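Local coordinates for chorismate mutase protein (Bartonella henselae, PDB 3RMI) that probably catalyses the rearrangement of chorismate to prephenate, an early step on the way to phenylalanine and tyrosine, at residues Thr27-His30 / Ile31-Glu34. Numbering follows the deposited sequence.
Sequences TLIH and ILAE
Ile31 lies alongside Thr27, one helical turn back, and its side chain passes the oxygen end of that residue's carbonyl. CB starts 3.7 Å from Thr27 O. CG1, set beside the backbone N and opposite the carbonyl carbon (chi1 -70°), is turned back toward the earlier turn and comes to 3.5 Å from the same oxygen. The extended second torsion then carries CD1 on to Thr27 CG2, 4.1 Å away, so the two side chains run side by side. A threonine fits here because its two branches divide the work: the methyl packs against Ile31, while OG1 hydrogen-bonds the carbonyl of Asn23 a further turn back. Both residues belong to the long helix 4-48, which in this all-helical type II chorismate mutase pairs with its counterpart in the dimer; Thr27 and the apolar side chains of Leu28 and Ile31 all pack on Ile31 of the second subunit, and apolar groups suit a face covered in this way. Beneath the side chains run the i to i+4 bonds of the alpha helix, such as Ile31 N to Thr27 O at 3.0 Å. Leu32, on the buried side, lays its CG 3.3 Å from Leu28 O, and its CD1 makes a loose apolar contact with Ile29 CD1 at 4.5 Å; D-malate is bound about 9 Å from this leucine's side chain. Ala33 has just a methyl to place beside the backbone, its CB 3.3 Å from His30 O. The same carbonyl accepts the N-H of Glu34, whose carboxylate forms a weak, long ion pair with Arg37.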
ATOM      1  N   THR A  27       4.427   9.660  -0.089  1.00 30.44           N
ATOM      2  CA  THR A  27       4.938   9.097  -1.336  1.00 30.60           C
ATOM      3  C   THR A  27       4.083   7.950  -1.806  1.00 29.24           C
ATOM      4  O   THR A  27       3.711   7.878  -2.971  1.00 29.62           O
ATOM      5  CB  THR A  27       6.372   8.624  -1.114  1.00 30.95           C
ATOM      6  OG1 THR A  27       7.108   9.706  -0.486  1.00 34.98           O
ATOM      7  CG2 THR A  27       7.019   8.295  -2.400  1.00 32.02           C
ATOM      8  N   LEU A  28       3.741   7.057  -0.883  1.00 28.83           N
ATOM      9  CA  LEU A  28       2.906   5.919  -1.225  1.00 28.43           C
ATOM     10  C   LEU A  28       1.551   6.364  -1.738  1.00 28.93           C
ATOM     11  O   LEU A  28       1.026   5.782  -2.686  1.00 28.99           O
ATOM     12  CB  LEU A  28       2.742   4.983  -0.022  1.00 28.68           C
ATOM     13  CG  LEU A  28       3.979   4.172   0.408  1.00 27.50           C
ATOM     14  CD1 LEU A  28       3.700   3.533   1.759  1.00 29.16           C
ATOM     15  CD2 LEU A  28       4.339   3.095  -0.615  1.00 25.60           C
ATOM     16  N   ILE A  29       0.980   7.398  -1.128  1.00 29.89           N
ATOM     17  CA  ILE A  29      -0.314   7.913  -1.585  1.00 30.79           C
ATOM     18  C   ILE A  29      -0.202   8.553  -2.975  1.00 31.49           C
ATOM     19  O   ILE A  29      -1.101   8.418  -3.802  1.00 31.64           O
ATOM     20  CB  ILE A  29      -0.891   8.957  -0.602  1.00 33.12           C
ATOM     21  CG1 ILE A  29      -1.381   8.252   0.676  1.00 34.69           C
ATOM     22  CG2 ILE A  29      -2.073   9.760  -1.226  1.00 32.57           C
ATOM     23  CD1 ILE A  29      -2.468   7.174   0.434  1.00 33.97           C
ATOM     24  N   HIS A  30       0.871   9.290  -3.235  1.00 31.73           N
ATOM     25  CA  HIS A  30       1.010   9.883  -4.584  1.00 32.67           C
ATOM     26  C   HIS A  30       1.163   8.825  -5.676  1.00 31.69           C
ATOM     27  O   HIS A  30       0.532   8.937  -6.705  1.00 33.15           O
ATOM     28  CB  HIS A  30       2.148  10.882  -4.636  1.00 34.36           C
ATOM     29  CG  HIS A  30       1.793  12.210  -4.064  1.00 35.52           C
ATOM     30  ND1 HIS A  30       2.326  12.677  -2.887  1.00 38.63           N
ATOM     31  CD2 HIS A  30       0.944  13.169  -4.502  1.00 39.87           C
ATOM     32  CE1 HIS A  30       1.853  13.886  -2.640  1.00 41.14           C
ATOM     33  NE2 HIS A  30       1.012  14.207  -3.605  1.00 42.10           N
ATOM     34  N   ILE A  31       1.908   7.759  -5.406  1.00 29.80           N
ATOM     35  CA  ILE A  31       2.041   6.668  -6.363  1.00 29.41           C
ATOM     36  C   ILE A  31       0.759   5.899  -6.569  1.00 28.81           C
ATOM     37  O   ILE A  31       0.380   5.590  -7.701  1.00 29.28           O
ATOM     38  CB  ILE A  31       3.122   5.683  -5.927  1.00 29.55           C
ATOM     39  CG1 ILE A  31       4.477   6.359  -6.078  1.00 32.65           C
ATOM     40  CG2 ILE A  31       3.106   4.432  -6.800  1.00 26.77           C
ATOM     41  CD1 ILE A  31       5.554   5.666  -5.225  1.00 38.73           C
ATOM     42  N   LEU A  32       0.072   5.588  -5.482  1.00 28.14           N
ATOM     43  CA  LEU A  32      -1.261   4.998  -5.595  1.00 27.79           C
ATOM     44  C   LEU A  32      -2.287   5.895  -6.316  1.00 28.68           C
ATOM     45  O   LEU A  32      -3.131   5.383  -7.063  1.00 28.84           O
ATOM     46  CB  LEU A  32      -1.797   4.651  -4.231  1.00 28.30           C
ATOM     47  CG  LEU A  32      -1.231   3.450  -3.498  1.00 28.16           C
ATOM     48  CD1 LEU A  32      -1.867   3.489  -2.073  1.00 30.48           C
ATOM     49  CD2 LEU A  32      -1.593   2.179  -4.204  1.00 27.18           C
ATOM     50  N   ALA A  33      -2.228   7.207  -6.109  1.00 29.26           N
ATOM     51  CA  ALA A  33      -3.054   8.098  -6.907  1.00 31.26           C
ATOM     52  C   ALA A  33      -2.848   7.830  -8.387  1.00 31.53           C
ATOM     53  O   ALA A  33      -3.811   7.754  -9.133  1.00 32.30           O
ATOM     54  CB  ALA A  33      -2.756   9.569  -6.619  1.00 32.06           C
ATOM     55  N   GLU A  34      -1.597   7.726  -8.833  1.00 31.66           N
ATOM     56  CA  GLU A  34      -1.379   7.458 -10.256  1.00 32.71           C
ATOM     57  C   GLU A  34      -1.841   6.057 -10.653  1.00 31.46           C
ATOM     58  O   GLU A  34      -2.408   5.886 -11.727  1.00 32.48           O
ATOM     59  CB  GLU A  34       0.074   7.677 -10.666  1.00 33.59           C
ATOM     60  CG  GLU A  34       0.471   9.151 -10.734  1.00 36.86           C
ATOM     61  CD  GLU A  34      -0.402   9.973 -11.692  1.00 39.44           C
ATOM     62  OE1 GLU A  34      -0.584   9.587 -12.883  1.00 41.40           O
ATOM     63  OE2 GLU A  34      -0.905  11.016 -11.235  1.00 43.98           O
TER